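Local coordinates for hemerythrin HHE cation binding domain protein (Mycobacterium kansasii, PDB 6TYJ), which binds zinc and iron ions within a helical bundle of the hemerythrin family, while its physiological role is unsettled, at residues K17-H20 with V21-K24; L26-K29 with I30-P34; R40-L43 with F44-L48; R92-Q95 with S96-G99; E103-S106 with F107-V110. One frame throughout, in Å; residues are numbered along the deposited sequence.

Interaction 1 of 5, residues K17-H20 with V21-K24. With ZN (zinc ion), chain B.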
loop_
_atom_site.group_PDB
_atom_site.type_symbol
_atom_site.label_atom_id
_atom_site.label_comp_id
_atom_site.label_asym_id
_atom_site.label_seq_id
_atom_site.Cartn_x
_atom_site.Cartn_y
_atom_site.Cartn_z
ATOM N N LYS A 17 -2.764 9.878 3.037
ATOM C CA LYS A 17 -4.087 9.615 3.589
ATOM C C LYS A 17 -5.092 9.373 2.478
ATOM O O LYS A 17 -5.942 8.467 2.579
ATOM C CB LYS A 17 -4.516 10.771 4.503
ATOM C CG LYS A 17 -3.707 10.803 5.792
ATOM C CD LYS A 17 -3.965 12.051 6.639
ATOM C CE LYS A 17 -5.196 11.889 7.475
ATOM N NZ LYS A 17 -5.573 13.192 8.103
ATOM N N GLU A 18 -5.029 10.166 1.408
ATOM C CA GLU A 18 -5.971 9.938 0.315
ATOM C C GLU A 18 -5.738 8.577 -0.323
ATOM O O GLU A 18 -6.689 7.907 -0.743
ATOM C CB GLU A 18 -5.858 11.053 -0.724
ATOM C CG GLU A 18 -6.418 12.376 -0.239
ATOM C CD GLU A 18 -6.183 13.512 -1.211
ATOM O OE1 GLU A 18 -6.086 13.247 -2.429
ATOM O OE2 GLU A 18 -6.092 14.674 -0.753
ATOM N N HIS A 19 -4.483 8.137 -0.395
ATOM C CA HIS A 19 -4.245 6.835 -1.007
ATOM C C HIS A 19 -4.656 5.691 -0.084
ATOM O O HIS A 19 -5.113 4.644 -0.570
ATOM C CB HIS A 19 -2.780 6.703 -1.427
ATOM C CG HIS A 19 -2.590 5.678 -2.503
ATOM N ND1 HIS A 19 -1.537 4.787 -2.521
ATOM C CD2 HIS A 19 -3.341 5.400 -3.599
ATOM C CE1 HIS A 19 -1.642 4.009 -3.581
ATOM N NE2 HIS A 19 -2.725 4.357 -4.253
ATOM N N HIS A 20 -4.541 5.878 1.240
ATOM C CA HIS A 20 -5.075 4.878 2.172
ATOM C C HIS A 20 -6.579 4.703 1.975
ATOM O O HIS A 20 -7.084 3.578 2.050
ATOM C CB HIS A 20 -4.794 5.260 3.634
ATOM C CG HIS A 20 -3.364 5.078 4.069
ATOM N ND1 HIS A 20 -2.841 5.741 5.161
ATOM C CD2 HIS A 20 -2.368 4.298 3.588
ATOM C CE1 HIS A 20 -1.566 5.415 5.304
ATOM N NE2 HIS A 20 -1.264 4.515 4.386
ATOM N N VAL A 21 -7.304 5.807 1.724
ATOM C CA VAL A 21 -8.744 5.737 1.463
ATOM C C VAL A 21 -9.025 4.912 0.218
ATOM O O VAL A 21 -9.961 4.093 0.190
ATOM C CB VAL A 21 -9.339 7.152 1.332
ATOM C CG1 VAL A 21 -10.734 7.082 0.747
ATOM C CG2 VAL A 21 -9.331 7.858 2.679
ATOM N N VAL A 22 -8.236 5.129 -0.836
ATOM C CA VAL A 22 -8.353 4.354 -2.069
ATOM C C VAL A 22 -8.169 2.872 -1.783
ATOM O O VAL A 22 -8.949 2.030 -2.240
ATOM C CB VAL A 22 -7.326 4.836 -3.112
ATOM C CG1 VAL A 22 -7.139 3.772 -4.212
ATOM C CG2 VAL A 22 -7.756 6.162 -3.716
ATOM N N ILE A 23 -7.108 2.538 -1.055
ATOM C CA ILE A 23 -6.779 1.142 -0.787
ATOM C C ILE A 23 -7.872 0.494 0.051
ATOM O O ILE A 23 -8.319 -0.628 -0.240
ATOM C CB ILE A 23 -5.402 1.059 -0.109
ATOM C CG1 ILE A 23 -4.321 1.348 -1.165
ATOM C CG2 ILE A 23 -5.218 -0.327 0.564
ATOM C CD1 ILE A 23 -2.969 1.677 -0.548
ATOM N N LYS A 24 -8.328 1.191 1.092
ATOM C CA LYS A 24 -9.419 0.671 1.909
ATOM C C LYS A 24 -10.672 0.500 1.073
ATOM O O LYS A 24 -11.416 -0.487 1.242
ATOM C CB LYS A 24 -9.665 1.611 3.094
ATOM C CG LYS A 24 -10.769 1.146 4.033
ATOM C CD LYS A 24 -11.029 2.155 5.146
ATOM C CE LYS A 24 -12.241 1.740 5.970
ATOM N NZ LYS A 24 -12.674 2.822 6.900
HETATM ZN ZN ZN B . 0.642 3.746 3.964
#
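One wall of the metal centre is a turn of helix 12-32 on which His19 and His20 follow one another; His19 packs on Val22 and Ile23 of residues 21-24, and His20 leads its ring away to the metal. His20 binds the zinc ion of chain B through NE2, with NE2 2.1 Å from the metal. Its CG lies anti to the carbonyl carbon (chi1 -74°), a setting that swings the imidazole off the helix toward the zinc, which His54, Glu58, His114 and Glu118 also bind. The other ring nitrogen, ND1, is hydrogen-bonded to Glu119, a second-shell carboxylate that would fix the rotation of the ring and probably strengthen NE2 as a donor to the metal. This division, in which one helix of the bundle gives a histidine and its neighbours give histidines and carboxylates, is the hemerythrin pattern. The His19 ring carries Ile23 CD1 over one face, 4.2 Å from the centroid and 25° off the normal, a CH-pi contact displaced toward the rim, while His19 CD2 passes Val22 CB at 4.1 Å. The two nitrogens of His19 are hydrogen-bonded to Glu50 and His54, so it is a second-shell partner of a metal ligand. Beneath the rings the i to i+4 bonds run on: Ile23 N meets His19 O at 2.9 Å, and Lys24 N reaches His20 O at 2.9 Å with a nearly straight N-H...O angle of 169°.

Interaction 2 of 5, residues L26-K29 with I30-P34; sequences LGRK and ISEAP
Ser31 grips the carbonyl of Gly27 twice near the C-terminal end of helix 12-32. Its amide N lies 3.0 Å from Gly27 O, and its hydroxyl OG donates to the same Gly27 O at 2.9 Å. The two donors reach this oxygen from opposite faces of the carbonyl plane. With OG anti to the carbonyl carbon (chi1 -59°), the hydroxyl folds back along the helix one turn, and it is also hydrogen-bonded to Trp104 and Lys108 of helix 100-121. Ile30 makes the other close part of the contact: its CG1 sits 3.1 Å from Leu26 O, the same oxygen that takes the Ile30 amide at 2.9 Å, while its side chain packs on Arg40, Leu43 and Leu47 of helix 38-65. The solvent side is looser. Arg28 and Glu32 lie alongside each other and point the same way, but what meets is methylene against carboxylate, Arg28 CG to Glu32 OE2 at 3.7 Å. Their charged ends stay apart, with Arg28 NE 4.8 Å from Glu32 OE2 and the guanidinium and carboxylate planes 78° apart. At the helix end the backbone slackens as well, since Ala33 leaves helical angles and the hydrogen bond from its N to Lys29 O is weak. The implied chemistry is uneven: a hydroxyl facing helix 100-121 ties this helix end to its neighbour, whereas the opposite charges outside probably attract only weakly, without a salt bridge.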
loop_
_atom_site.group_PDB
_atom_site.type_symbol
_atom_site.label_atom_id
_atom_site.label_comp_id
_atom_site.label_asym_id
_atom_site.label_seq_id
_atom_site.Cartn_x
_atom_site.Cartn_y
_atom_site.Cartn_z
ATOM N N LEU A 26 -10.882 -0.167 -2.199
ATOM C CA LEU A 26 -10.723 -1.381 -2.986
ATOM C C LEU A 26 -10.930 -2.614 -2.123
ATOM O O LEU A 26 -11.565 -3.572 -2.561
ATOM C CB LEU A 26 -9.345 -1.420 -3.643
ATOM C CG LEU A 26 -9.274 -0.567 -4.909
ATOM C CD1 LEU A 26 -7.799 -0.370 -5.295
ATOM C CD2 LEU A 26 -10.040 -1.174 -6.064
ATOM N N GLY A 27 -10.388 -2.610 -0.899
ATOM C CA GLY A 27 -10.585 -3.739 0.004
ATOM C C GLY A 27 -12.051 -3.994 0.311
ATOM O O GLY A 27 -12.478 -5.146 0.403
ATOM N N ARG A 28 -12.835 -2.924 0.486
ATOM C CA ARG A 28 -14.270 -3.076 0.725
ATOM C C ARG A 28 -14.978 -3.620 -0.521
ATOM O O ARG A 28 -15.819 -4.528 -0.420
ATOM C CB ARG A 28 -14.847 -1.724 1.173
ATOM C CG ARG A 28 -16.350 -1.678 1.350
ATOM C CD ARG A 28 -16.818 -0.300 1.834
ATOM N NE ARG A 28 -16.503 0.788 0.902
ATOM C CZ ARG A 28 -15.460 1.617 1.013
ATOM N NH1 ARG A 28 -14.598 1.500 2.022
ATOM N NH2 ARG A 28 -15.277 2.578 0.112
ATOM N N LYS A 29 -14.619 -3.120 -1.715
ATOM C CA LYS A 29 -15.248 -3.626 -2.938
ATOM C C LYS A 29 -14.920 -5.099 -3.160
ATOM O O LYS A 29 -15.791 -5.886 -3.566
ATOM C CB LYS A 29 -14.815 -2.798 -4.153
ATOM C CG LYS A 29 -15.307 -1.378 -4.139
ATOM C CD LYS A 29 -15.191 -0.753 -5.508
ATOM C CE LYS A 29 -16.186 -1.382 -6.468
ATOM N NZ LYS A 29 -16.399 -0.516 -7.663
ATOM N N ILE A 30 -13.672 -5.485 -2.911
ATOM C CA ILE A 30 -13.297 -6.894 -2.998
ATOM C C ILE A 30 -14.150 -7.725 -2.059
ATOM O O ILE A 30 -14.755 -8.724 -2.470
ATOM C CB ILE A 30 -11.798 -7.063 -2.703
ATOM C CG1 ILE A 30 -11.016 -6.402 -3.825
ATOM C CG2 ILE A 30 -11.458 -8.561 -2.567
ATOM C CD1 ILE A 30 -9.566 -6.159 -3.458
ATOM N N SER A 31 -14.241 -7.303 -0.787
ATOM C CA SER A 31 -15.011 -8.051 0.206
ATOM C C SER A 31 -16.458 -8.204 -0.204
ATOM O O SER A 31 -17.099 -9.222 0.115
ATOM C CB SER A 31 -14.973 -7.350 1.560
ATOM O OG SER A 31 -13.659 -7.214 2.041
ATOM N N GLU A 32 -17.005 -7.199 -0.877
ATOM C CA GLU A 32 -18.423 -7.212 -1.196
ATOM C C GLU A 32 -18.737 -8.028 -2.441
ATOM O O GLU A 32 -19.897 -8.427 -2.619
ATOM C CB GLU A 32 -18.941 -5.782 -1.387
ATOM C CG GLU A 32 -19.068 -4.947 -0.121
ATOM C CD GLU A 32 -19.291 -3.463 -0.435
ATOM O OE1 GLU A 32 -18.992 -3.043 -1.581
ATOM O OE2 GLU A 32 -19.758 -2.718 0.458
ATOM N N ALA A 33 -17.734 -8.283 -3.307
ATOM C CA ALA A 33 -17.939 -9.021 -4.535
ATOM C C ALA A 33 -17.958 -10.527 -4.251
ATOM O O ALA A 33 -17.359 -10.996 -3.276
ATOM C CB ALA A 33 -16.826 -8.683 -5.530
ATOM N N PRO A 34 -18.698 -11.293 -5.041
ATOM C CA PRO A 34 -18.805 -12.733 -4.775
ATOM C C PRO A 34 -17.445 -13.408 -4.918
ATOM O O PRO A 34 -16.631 -13.025 -5.761
ATOM C CB PRO A 34 -19.799 -13.214 -5.841
ATOM C CG PRO A 34 -20.612 -11.992 -6.195
ATOM C CD PRO A 34 -19.586 -10.846 -6.121
#

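Interaction 3 of 5, residues R40-L43 with F44-L48. With ZN (zinc ion), chain E.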
loop_
_atom_site.group_PDB
_atom_site.type_symbol
_atom_site.label_atom_id
_atom_site.label_comp_id
_atom_site.label_asym_id
_atom_site.label_seq_id
_atom_site.Cartn_x
_atom_site.Cartn_y
_atom_site.Cartn_z
ATOM N N ARG A 40 -14.411 -9.764 -8.597
ATOM C CA ARG A 40 -13.496 -9.814 -7.457
ATOM C C ARG A 40 -12.057 -9.994 -7.924
ATOM O O ARG A 40 -11.131 -9.425 -7.330
ATOM C CB ARG A 40 -13.881 -10.932 -6.486
ATOM C CG ARG A 40 -13.259 -10.724 -5.098
ATOM C CD ARG A 40 -13.917 -11.702 -4.112
ATOM N NE ARG A 40 -13.221 -11.727 -2.836
ATOM C CZ ARG A 40 -13.813 -11.657 -1.654
ATOM N NH1 ARG A 40 -15.141 -11.557 -1.565
ATOM N NH2 ARG A 40 -13.071 -11.688 -0.562
ATOM N N HIS A 41 -11.842 -10.822 -8.950
ATOM C CA HIS A 41 -10.478 -11.009 -9.452
ATOM C C HIS A 41 -9.898 -9.720 -10.015
ATOM O O HIS A 41 -8.721 -9.410 -9.772
ATOM C CB HIS A 41 -10.445 -12.102 -10.523
ATOM C CG HIS A 41 -10.572 -13.498 -9.974
ATOM N ND1 HIS A 41 -9.587 -14.090 -9.215
ATOM C CD2 HIS A 41 -11.559 -14.418 -10.091
ATOM C CE1 HIS A 41 -9.964 -15.315 -8.883
ATOM N NE2 HIS A 41 -11.148 -15.544 -9.414
ATOM N N ALA A 42 -10.686 -8.973 -10.799
ATOM C CA ALA A 42 -10.176 -7.703 -11.338
ATOM C C ALA A 42 -9.890 -6.724 -10.221
ATOM O O ALA A 42 -8.841 -6.072 -10.215
ATOM C CB ALA A 42 -11.161 -7.091 -12.333
ATOM N N LEU A 43 -10.792 -6.637 -9.238
ATOM C CA LEU A 43 -10.578 -5.716 -8.132
ATOM C C LEU A 43 -9.324 -6.079 -7.350
ATOM O O LEU A 43 -8.581 -5.192 -6.902
ATOM C CB LEU A 43 -11.816 -5.737 -7.228
ATOM C CG LEU A 43 -13.042 -4.961 -7.729
ATOM C CD1 LEU A 43 -14.205 -5.402 -6.816
ATOM C CD2 LEU A 43 -12.854 -3.434 -7.689
ATOM N N PHE A 44 -9.056 -7.376 -7.183
ATOM C CA PHE A 44 -7.854 -7.770 -6.467
ATOM C C PHE A 44 -6.595 -7.351 -7.229
ATOM O O PHE A 44 -5.642 -6.870 -6.611
ATOM C CB PHE A 44 -7.847 -9.273 -6.218
ATOM C CG PHE A 44 -6.684 -9.724 -5.398
ATOM C CD1 PHE A 44 -6.558 -9.308 -4.086
ATOM C CD2 PHE A 44 -5.722 -10.584 -5.934
ATOM C CE1 PHE A 44 -5.454 -9.713 -3.313
ATOM C CE2 PHE A 44 -4.638 -11.013 -5.155
ATOM C CZ PHE A 44 -4.520 -10.581 -3.849
ATOM N N ASP A 45 -6.572 -7.525 -8.555
ATOM C CA ASP A 45 -5.445 -7.000 -9.336
ATOM C C ASP A 45 -5.291 -5.500 -9.138
ATOM O O ASP A 45 -4.159 -4.978 -9.081
ATOM C CB ASP A 45 -5.645 -7.283 -10.814
ATOM C CG ASP A 45 -5.360 -8.717 -11.198
ATOM O OD1 ASP A 45 -4.790 -9.486 -10.391
ATOM O OD2 ASP A 45 -5.706 -9.057 -12.344
ATOM N N GLU A 46 -6.414 -4.765 -9.119
ATOM C CA GLU A 46 -6.330 -3.311 -8.939
ATOM C C GLU A 46 -5.712 -2.979 -7.596
ATOM O O GLU A 46 -4.873 -2.066 -7.494
ATOM C CB GLU A 46 -7.724 -2.684 -9.049
ATOM C CG GLU A 46 -8.319 -2.791 -10.442
ATOM C CD GLU A 46 -9.758 -2.309 -10.503
ATOM O OE1 GLU A 46 -10.046 -1.192 -10.024
ATOM O OE2 GLU A 46 -10.597 -3.055 -11.038
ATOM N N LEU A 47 -6.076 -3.747 -6.560
ATOM C CA LEU A 47 -5.484 -3.555 -5.234
ATOM C C LEU A 47 -3.987 -3.827 -5.251
ATOM O O LEU A 47 -3.210 -3.070 -4.649
ATOM C CB LEU A 47 -6.180 -4.466 -4.213
ATOM C CG LEU A 47 -5.556 -4.457 -2.803
ATOM C CD1 LEU A 47 -5.564 -3.041 -2.195
ATOM C CD2 LEU A 47 -6.343 -5.418 -1.885
ATOM N N LEU A 48 -3.559 -4.884 -5.948
ATOM C CA LEU A 48 -2.130 -5.189 -5.998
ATOM C C LEU A 48 -1.368 -4.034 -6.635
ATOM O O LEU A 48 -0.249 -3.718 -6.206
ATOM C CB LEU A 48 -1.879 -6.487 -6.773
ATOM C CG LEU A 48 -2.351 -7.814 -6.146
ATOM C CD1 LEU A 48 -2.122 -8.985 -7.089
ATOM C CD2 LEU A 48 -1.698 -8.040 -4.763
HETATM ZN ZN ZN E . -12.844 -1.897 -10.838
HETATM O O HOH W 1 -14.940 -0.899 -9.955
#
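Leu43 and Glu46 both set CG anti to the carbonyl carbon (chi1 -77° and -67°), and the remainder of the Glu46 chain is extended, so that the leucine methyl and the carboxylate arrive at the same zinc ion, that of chain E. Glu46 OE2 binds the metal at 2.5 Å, while its other oxygen, OE1, lies 3.0 Å from the zinc and is not counted as a ligand, so the carboxylate binds through one oxygen. Leu43 CD2 lies 3.5 Å from the same zinc and 4.1 Å from Glu46 OE2; the two side chains pass at a slant, and the methyl flanks the ion without binding it. A water also binds this zinc, its O 2.5 Å from the metal. On the turn behind, Glu46 CG rests 3.3 Å from Ala42 O, the oxygen that also accepts the Glu46 amide at 3.0 Å in the carbonyl plane. Another flank of helix 38-65 turns into the bundle. Phe44, its CG anti to the backbone N, brings CB to 3.5 Å from Arg40 O, and its side chain packs on Leu87, Leu90 and Leu91 of helix 70-91, with Leu48 CG over one ring face. Arg40 is hydrogen-bonded through NH1 to Ala33 O and through NE to the Tyr100 hydroxyl, and forms a cation-pi contact with Trp104. Both zinc bonds are longer than that of His20 in the main centre, which suggests weaker binding at a peripheral site, consistent with uptake during the soak; the carboxylate would be expected to bear its negative charge when it binds.

Interaction 4 of 5, residues R92-Q95 with S96-G99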
loop_
_atom_site.group_PDB
_atom_site.type_symbol
_atom_site.label_atom_id
_atom_site.label_comp_id
_atom_site.label_asym_id
_atom_site.label_seq_id
_atom_site.Cartn_x
_atom_site.Cartn_y
_atom_site.Cartn_z
ATOM N N ARG A 92 -1.537 -18.340 -1.645
ATOM C CA ARG A 92 -1.506 -19.800 -1.698
ATOM C C ARG A 92 -2.882 -20.447 -1.535
ATOM O O ARG A 92 -2.984 -21.678 -1.637
ATOM C CB ARG A 92 -0.534 -20.336 -0.649
ATOM C CG ARG A 92 0.916 -20.009 -0.994
ATOM C CD ARG A 92 1.886 -20.834 -0.164
ATOM N NE ARG A 92 2.008 -20.321 1.198
ATOM C CZ ARG A 92 2.881 -19.385 1.563
ATOM N NH1 ARG A 92 2.923 -18.974 2.822
ATOM N NH2 ARG A 92 3.707 -18.852 0.667
ATOM N N THR A 93 -3.930 -19.664 -1.283
ATOM C CA THR A 93 -5.309 -20.152 -1.312
ATOM C C THR A 93 -6.097 -19.397 -2.382
ATOM O O THR A 93 -6.553 -18.267 -2.143
ATOM C CB THR A 93 -5.977 -20.006 0.061
ATOM O OG1 THR A 93 -5.202 -20.704 1.051
ATOM C CG2 THR A 93 -7.403 -20.602 0.051
ATOM N N PRO A 94 -6.297 -19.982 -3.565
ATOM C CA PRO A 94 -7.122 -19.335 -4.597
ATOM C C PRO A 94 -8.571 -19.202 -4.150
ATOM O O PRO A 94 -9.034 -19.906 -3.248
ATOM C CB PRO A 94 -7.032 -20.298 -5.790
ATOM C CG PRO A 94 -5.882 -21.209 -5.484
ATOM C CD PRO A 94 -5.770 -21.280 -4.002
ATOM N N GLN A 95 -9.291 -18.317 -4.838
ATOM C CA GLN A 95 -10.663 -17.989 -4.460
ATOM C C GLN A 95 -11.603 -19.167 -4.626
ATOM O O GLN A 95 -12.663 -19.191 -3.991
ATOM C CB GLN A 95 -11.169 -16.789 -5.267
ATOM C CG GLN A 95 -10.337 -15.507 -5.013
ATOM C CD GLN A 95 -10.985 -14.250 -5.537
ATOM O OE1 GLN A 95 -12.199 -14.165 -5.668
ATOM N NE2 GLN A 95 -10.161 -13.249 -5.860
ATOM N N SER A 96 -11.238 -20.155 -5.425
ATOM C CA SER A 96 -12.095 -21.333 -5.556
ATOM C C SER A 96 -12.013 -22.255 -4.347
ATOM O O SER A 96 -12.865 -23.148 -4.202
ATOM C CB SER A 96 -11.703 -22.107 -6.805
ATOM O OG SER A 96 -10.338 -22.474 -6.731
ATOM N N GLU A 97 -11.002 -22.050 -3.434
ATOM C CA GLU A 97 -10.814 -23.014 -2.356
ATOM C C GLU A 97 -11.628 -22.638 -1.119
ATOM O O GLU A 97 -11.859 -21.456 -0.854
ATOM C CB GLU A 97 -9.336 -23.088 -1.977
ATOM C CG GLU A 97 -8.479 -23.705 -3.054
ATOM C CD GLU A 97 -7.162 -24.267 -2.532
ATOM O OE1 GLU A 97 -6.751 -23.919 -1.404
ATOM O OE2 GLU A 97 -6.544 -25.071 -3.262
ATOM N N PRO A 98 -12.058 -23.639 -0.337
ATOM C CA PRO A 98 -12.940 -23.342 0.804
ATOM C C PRO A 98 -12.395 -22.338 1.808
ATOM O O PRO A 98 -13.142 -21.453 2.241
ATOM C CB PRO A 98 -13.159 -24.730 1.426
ATOM C CG PRO A 98 -13.094 -25.682 0.244
ATOM C CD PRO A 98 -11.970 -25.076 -0.623
ATOM N N GLY A 99 -11.136 -22.438 2.207
ATOM C CA GLY A 99 -10.634 -21.471 3.175
ATOM C C GLY A 99 -10.240 -20.096 2.658
ATOM O O GLY A 99 -9.527 -19.355 3.355
HETATM O O HOH W 2 -4.392 -23.563 0.532
HETATM O O HOH W 3 -14.103 -20.169 -1.993
#
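Arg92 takes part through its carbonyl: one water donates to Arg92 O and to Glu97 OE1, 3.1 Å from the latter, and accepts from Thr93 OG1 at 3.0 Å. Thr93 adds an apolar touch, since CG2, anti to the backbone N (chi1 -57° for OG1), comes within 3.7 Å of both Glu97 OE1 and Glu97 CB. Pro94 follows, its ring against the acid: Pro94 CD is 3.6 Å from Glu97 CD, and the two side chains run past each other at an angle. Its carbonyl takes the Glu97 amide, with Glu97 N 2.9 Å from Pro94 O, but Glu97 N lies 47° out of the carbonyl plane, not on a lone pair. Gln95 OE1 is hydrogen-bonded to Asn36 N, and the side chain packs on Arg40 and His41, while the Gln95 carbonyl shares a second water with that of Glu97, the water 2.6 Å from Gln95 O. The i to i+3 bond and the helical angles of Gln95 and Ser96 define a type I beta turn from Pro94 to Glu97, within the connection from helix 70-91 to helix 100-121, where Gly99 occupies the N-cap position.

Interaction 5 of 5, residues E103-S106 with F107-V110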
loop_
_atom_site.group_PDB
_atom_site.type_symbol
_atom_site.label_atom_id
_atom_site.label_comp_id
_atom_site.label_asym_id
_atom_site.label_seq_id
_atom_site.Cartn_x
_atom_site.Cartn_y
_atom_site.Cartn_z
ATOM N N GLU A 103 -8.701 -16.437 4.611
ATOM C CA GLU A 103 -7.403 -15.857 4.274
ATOM C C GLU A 103 -7.543 -14.409 3.826
ATOM O O GLU A 103 -6.714 -13.562 4.188
ATOM C CB GLU A 103 -6.716 -16.688 3.189
ATOM C CG GLU A 103 -6.372 -18.125 3.606
ATOM C CD GLU A 103 -5.403 -18.205 4.782
ATOM O OE1 GLU A 103 -4.704 -17.210 5.087
ATOM O OE2 GLU A 103 -5.347 -19.273 5.422
ATOM N N TRP A 104 -8.577 -14.103 3.041
ATOM C CA TRP A 104 -8.780 -12.718 2.623
ATOM C C TRP A 104 -8.983 -11.818 3.838
ATOM O O TRP A 104 -8.378 -10.744 3.939
ATOM C CB TRP A 104 -9.972 -12.610 1.667
ATOM C CG TRP A 104 -10.431 -11.183 1.540
ATOM C CD1 TRP A 104 -11.560 -10.638 2.051
ATOM C CD2 TRP A 104 -9.703 -10.111 0.934
ATOM N NE1 TRP A 104 -11.609 -9.285 1.773
ATOM C CE2 TRP A 104 -10.478 -8.945 1.081
ATOM C CE3 TRP A 104 -8.482 -10.033 0.250
ATOM C CZ2 TRP A 104 -10.077 -7.708 0.590
ATOM C CZ3 TRP A 104 -8.072 -8.796 -0.236
ATOM C CH2 TRP A 104 -8.872 -7.654 -0.064
ATOM N N ASN A 105 -9.797 -12.260 4.794
ATOM C CA ASN A 105 -10.040 -11.433 5.976
ATOM C C ASN A 105 -8.767 -11.236 6.789
ATOM O O ASN A 105 -8.527 -10.143 7.308
ATOM C CB ASN A 105 -11.144 -12.050 6.833
ATOM C CG ASN A 105 -12.510 -11.852 6.226
ATOM O OD1 ASN A 105 -12.759 -10.845 5.560
ATOM N ND2 ASN A 105 -13.417 -12.802 6.461
ATOM N N SER A 106 -7.948 -12.284 6.917
ATOM C CA SER A 106 -6.682 -12.154 7.627
ATOM C C SER A 106 -5.775 -11.144 6.934
ATOM O O SER A 106 -5.106 -10.344 7.595
ATOM C CB SER A 106 -5.995 -13.517 7.741
ATOM O OG SER A 106 -6.720 -14.380 8.612
ATOM N N PHE A 107 -5.743 -11.166 5.608
ATOM C CA PHE A 107 -4.938 -10.190 4.883
ATOM C C PHE A 107 -5.497 -8.780 5.042
ATOM O O PHE A 107 -4.742 -7.827 5.316
ATOM C CB PHE A 107 -4.862 -10.566 3.405
ATOM C CG PHE A 107 -4.129 -9.553 2.578
ATOM C CD1 PHE A 107 -2.752 -9.419 2.685
ATOM C CD2 PHE A 107 -4.823 -8.720 1.710
ATOM C CE1 PHE A 107 -2.077 -8.496 1.931
ATOM C CE2 PHE A 107 -4.154 -7.772 0.957
ATOM C CZ PHE A 107 -2.778 -7.655 1.065
ATOM N N LYS A 108 -6.807 -8.624 4.837
ATOM C CA LYS A 108 -7.458 -7.324 4.986
ATOM C C LYS A 108 -7.145 -6.704 6.347
ATOM O O LYS A 108 -6.843 -5.505 6.441
ATOM C CB LYS A 108 -8.963 -7.472 4.768
ATOM C CG LYS A 108 -9.694 -6.155 4.689
ATOM C CD LYS A 108 -11.139 -6.322 4.245
ATOM C CE LYS A 108 -11.992 -6.873 5.365
ATOM N NZ LYS A 108 -13.460 -6.740 5.104
ATOM N N THR A 109 -7.132 -7.523 7.400
ATOM C CA THR A 109 -6.864 -7.016 8.743
ATOM C C THR A 109 -5.453 -6.451 8.849
ATOM O O THR A 109 -5.242 -5.384 9.441
ATOM C CB THR A 109 -7.087 -8.128 9.769
ATOM O OG1 THR A 109 -8.480 -8.475 9.772
ATOM C CG2 THR A 109 -6.675 -7.680 11.173
ATOM N N VAL A 110 -4.475 -7.171 8.304
ATOM C CA VAL A 110 -3.088 -6.722 8.356
ATOM C C VAL A 110 -2.915 -5.455 7.530
ATOM O O VAL A 110 -2.215 -4.521 7.937
ATOM C CB VAL A 110 -2.165 -7.852 7.865
ATOM C CG1 VAL A 110 -0.734 -7.394 7.812
ATOM C CG2 VAL A 110 -2.295 -9.081 8.765
HETATM O O HOH W 4 -14.472 -9.660 3.790
#
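The Trp104 indole has Lys108 over one face, CB standing 4.2 Å above the plane and displaced toward the rim, and a water in plane at its edge. Further along the lysine, CD comes 3.9 Å from Trp104 NE1. On the six-membered ring, Trp104 CZ3 approaches the edge of the Phe107 ring near its plane, 3.8 Å from Phe107 CD2. The planes are 45° apart and the centroids 6.0 Å, an oblique meeting that is neither a stack nor a T-shaped pair. Both rings stand with CG anti to the backbone N (chi1 164° for Trp104), which turns them to the same flank of helix 100-121. That flank faces the interior of the hemerythrin-type helical bundle: Trp104 packs on Phe44 and Leu47 of helix 38-65, Phe107 on Leu51 of that helix and on Leu87 of helix 70-91. Trp104 NE1 and Lys108 NZ both reach the Ser31 hydroxyl of helix 12-32. Lys108, bent at its third torsion, runs beside Asn105; the water at the indole edge donates to Asn105 OD1 at 2.7 Å and makes only a weak bond to Lys108 NZ. On the outward side Asn105 O accepts from both Thr109 N and Thr109 OG1, each 3.0 Å away, one on each side of its carbonyl plane. The amide of Lys108 meets Trp104 O at 2.8 Å, almost straight at 174°.

In the fold
Interaction 1 carries one of the five ligands, His20, of the main zinc, and the other contacts extend away from it toward the far end of the bundle. It meets interaction 3 where Ile23 CG2 lies 3.9 Å from Leu47 CD1. Interactions 2, 3 and 5 come from three different helices and converge: Ser31 OG is 2.9 Å from Trp104 NE1, Ala33 O is 2.9 Å from Arg40 NH1, and Arg40 NH2 is 3.2 Å from Trp104 CD1. Interaction 4 closes that end, with Gln95 OE1 3.4 Å from Arg40 CD; its centre is about 26 Å from that of interaction 1. Glu46 of interaction 3 holds a separate, outlying zinc.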